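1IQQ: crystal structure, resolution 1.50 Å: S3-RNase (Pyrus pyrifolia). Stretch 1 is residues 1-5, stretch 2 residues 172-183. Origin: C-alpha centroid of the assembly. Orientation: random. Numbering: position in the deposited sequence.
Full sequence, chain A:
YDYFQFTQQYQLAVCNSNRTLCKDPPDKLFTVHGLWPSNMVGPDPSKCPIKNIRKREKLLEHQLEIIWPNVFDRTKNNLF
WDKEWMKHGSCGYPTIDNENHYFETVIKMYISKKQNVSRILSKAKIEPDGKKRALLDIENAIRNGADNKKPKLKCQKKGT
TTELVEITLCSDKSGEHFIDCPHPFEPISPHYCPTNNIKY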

# COMPACT_ATOMS: atom_id res chain seq x y z
N TYR A 1 -18.68 3.12 -2.76
CA TYR A 1 -17.65 2.11 -2.33
C TYR A 1 -18.09 1.47 -1.01
O TYR A 1 -18.95 2.03 -0.32
CB TYR A 1 -16.28 2.80 -2.20
CG TYR A 1 -16.10 3.67 -0.99
CD1 TYR A 1 -15.44 3.18 0.14
CD2 TYR A 1 -16.61 4.97 -0.96
CE1 TYR A 1 -15.32 3.96 1.27
CE2 TYR A 1 -16.49 5.73 0.13
CZ TYR A 1 -15.85 5.23 1.27
OH TYR A 1 -15.78 6.03 2.37
N ASP A 2 -17.49 0.33 -0.66
CA ASP A 2 -17.84 -0.36 0.59
C ASP A 2 -16.77 -0.25 1.66
O ASP A 2 -17.09 -0.19 2.84
CB ASP A 2 -18.02 -1.88 0.38
CG ASP A 2 -19.16 -2.21 -0.58
OD1 ASP A 2 -20.17 -1.44 -0.55
OD2 ASP A 2 -19.02 -3.22 -1.29
N TYR A 3 -15.49 -0.25 1.27
CA TYR A 3 -14.41 -0.29 2.30
C TYR A 3 -13.16 0.23 1.66
O TYR A 3 -13.18 0.57 0.46
CB TYR A 3 -14.23 -1.73 2.79
CG TYR A 3 -13.49 -2.69 1.84
CD1 TYR A 3 -12.15 -3.00 2.04
CD2 TYR A 3 -14.14 -3.29 0.74
CE1 TYR A 3 -11.44 -3.84 1.22
CE2 TYR A 3 -13.44 -4.19 -0.07
CZ TYR A 3 -12.07 -4.45 0.15
OH TYR A 3 -11.37 -5.24 -0.74
N PHE A 4 -12.09 0.39 2.44
CA PHE A 4 -10.82 0.83 1.87
C PHE A 4 -9.73 -0.21 1.92
O PHE A 4 -9.60 -0.99 2.90
CB PHE A 4 -10.26 2.00 2.71
CG PHE A 4 -10.97 3.28 2.51
CD1 PHE A 4 -11.83 3.74 3.47
CD2 PHE A 4 -10.71 4.04 1.39
CE1 PHE A 4 -12.46 5.04 3.31
CE2 PHE A 4 -11.30 5.31 1.23
CZ PHE A 4 -12.16 5.79 2.17
N GLN A 5 -8.90 -0.21 0.89
CA GLN A 5 -7.65 -0.96 0.87
C GLN A 5 -6.53 0.05 0.93
O GLN A 5 -6.41 0.90 0.03
CB GLN A 5 -7.47 -1.72 -0.43
CG GLN A 5 -8.48 -2.92 -0.52
CD GLN A 5 -8.26 -3.69 -1.79
OE1 GLN A 5 -7.36 -4.56 -1.89
NE2 GLN A 5 -9.03 -3.35 -2.80
N ASP A 172 -12.95 -0.11 7.28
CA ASP A 172 -14.34 0.10 6.96
C ASP A 172 -14.62 1.34 6.14
O ASP A 172 -13.74 2.08 5.80
CB ASP A 172 -15.19 -0.03 8.28
CG ASP A 172 -15.01 1.09 9.23
OD1 ASP A 172 -14.51 2.16 8.88
OD2 ASP A 172 -15.46 0.90 10.42
N LYS A 173 -15.90 1.52 5.79
CA LYS A 173 -16.24 2.63 4.92
C LYS A 173 -15.78 4.00 5.43
O LYS A 173 -15.46 4.91 4.64
CB LYS A 173 -17.76 2.58 4.62
CG LYS A 173 -18.12 3.51 3.45
CD LYS A 173 -19.54 3.17 2.98
CE LYS A 173 -19.93 4.07 1.82
NZ LYS A 173 -21.04 3.53 0.94
N SER A 174 -15.70 4.19 6.74
CA SER A 174 -15.21 5.46 7.30
C SER A 174 -13.68 5.53 7.40
O SER A 174 -13.10 6.61 7.64
CB SER A 174 -15.75 5.65 8.70
OG SER A 174 -15.24 4.65 9.56
N GLY A 175 -13.02 4.41 7.21
CA GLY A 175 -11.59 4.34 7.35
C GLY A 175 -11.18 4.42 8.81
O GLY A 175 -9.99 4.59 9.04
N GLU A 176 -12.12 4.32 9.76
CA GLU A 176 -11.76 4.46 11.18
C GLU A 176 -11.49 3.17 11.92
O GLU A 176 -10.92 3.22 13.03
CB GLU A 176 -12.82 5.26 11.95
CG GLU A 176 -14.14 4.56 12.25
CD GLU A 176 -15.26 5.47 12.85
OE1 GLU A 176 -15.09 6.03 13.96
OE2 GLU A 176 -16.33 5.60 12.21
N HIS A 177 -11.96 2.03 11.40
CA HIS A 177 -11.71 0.73 12.04
C HIS A 177 -11.21 -0.20 10.96
O HIS A 177 -11.70 -0.15 9.84
CB HIS A 177 -13.02 0.13 12.61
CG HIS A 177 -13.65 0.96 13.69
ND1 HIS A 177 -13.13 1.08 14.95
CD2 HIS A 177 -14.80 1.69 13.67
CE1 HIS A 177 -13.92 1.86 15.68
NE2 HIS A 177 -14.94 2.25 14.93
N PHE A 178 -10.22 -1.04 11.28
CA PHE A 178 -9.75 -2.03 10.34
C PHE A 178 -10.79 -3.15 10.20
O PHE A 178 -11.63 -3.39 11.10
CB PHE A 178 -8.48 -2.66 10.88
CG PHE A 178 -7.29 -1.74 10.87
CD1 PHE A 178 -6.74 -1.28 9.68
CD2 PHE A 178 -6.70 -1.36 12.08
CE1 PHE A 178 -5.59 -0.45 9.69
CE2 PHE A 178 -5.56 -0.53 12.15
CZ PHE A 178 -4.98 -0.06 10.94
N ILE A 179 -10.76 -3.80 9.05
CA ILE A 179 -11.53 -5.00 8.80
C ILE A 179 -10.62 -5.99 8.13
O ILE A 179 -9.56 -5.64 7.62
CB ILE A 179 -12.73 -4.79 7.88
CG1 ILE A 179 -12.30 -4.35 6.46
CG2 ILE A 179 -13.70 -3.80 8.52
CD1 ILE A 179 -13.45 -4.26 5.52
N ASP A 180 -11.01 -7.27 8.17
CA ASP A 180 -10.20 -8.26 7.44
C ASP A 180 -10.31 -7.93 5.93
O ASP A 180 -11.38 -7.58 5.40
CB ASP A 180 -10.77 -9.68 7.65
CG ASP A 180 -10.60 -10.22 9.04
OD1 ASP A 180 -9.66 -9.87 9.76
OD2 ASP A 180 -11.46 -11.09 9.37
N CYS A 181 -9.19 -8.12 5.19
CA CYS A 181 -9.21 -7.90 3.76
C CYS A 181 -9.89 -9.10 3.08
O CYS A 181 -9.53 -10.25 3.35
CB CYS A 181 -7.79 -7.80 3.23
SG CYS A 181 -6.90 -6.26 3.64
N PRO A 182 -10.89 -8.83 2.23
CA PRO A 182 -11.57 -9.91 1.53
C PRO A 182 -10.70 -10.22 0.26
O PRO A 182 -9.75 -9.51 -0.04
CB PRO A 182 -12.96 -9.29 1.25
CG PRO A 182 -12.68 -7.78 0.94
CD PRO A 182 -11.51 -7.49 2.01
N HIS A 183 -10.96 -11.27 -0.44
CA HIS A 183 -10.22 -11.49 -1.66
C HIS A 183 -8.69 -11.67 -1.71
O HIS A 183 -7.97 -10.98 -2.49
CB HIS A 183 -10.62 -10.44 -2.69
CG HIS A 183 -12.09 -10.17 -2.68
ND1 HIS A 183 -13.01 -11.19 -2.52
CD2 HIS A 183 -12.81 -9.03 -2.78
CE1 HIS A 183 -14.23 -10.70 -2.54
NE2 HIS A 183 -14.14 -9.39 -2.69
O HOH W 1 -21.35 0.57 0.91

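Tyr1 and Lys173 hold each other at both ends. The Tyr1 hydroxyl donates from OH to Lys173 O at 2.6 Å, a short hydrogen bond. The fully extended lysine side chain returns the favor: Lys173 NZ donates to Tyr1 O at 2.9 Å. Between these bonds the aliphatic part of Lys173 lies along the tyrosine, with CE over one face of the ring and Lys173 CG 3.6 Å from Tyr1 CE1. The ammonium also binds water 1, which accepts from Lys173 NZ at 3.0 Å and donates to Asp2 OD1 at 2.8 Å. This water links the lysine to the Asp2 carboxylate.

No backbone-to-backbone hydrogen bond joins the stretches, although Tyr3 CA and Lys173 CA are 4.3 Å apart. Lys173 sits in a type I turn from Asp172 to Gly175, closed by Gly175 N donating to Asp172 O at 2.8 Å. Phe4 packs against this turn. Its ring edge meets Asp172 O, 3.4 Å from Phe4 CD1, and Gly175 CA lies 3.9 Å from the same carbon. Gly175 has a positive phi, which favors glycine.

Tyr3 reaches the later residues through apolar contacts. Tyr3 CB touches Ile179 CD1 at 3.8 Å, and Tyr3 CZ lies 3.5 Å from Pro182 CG.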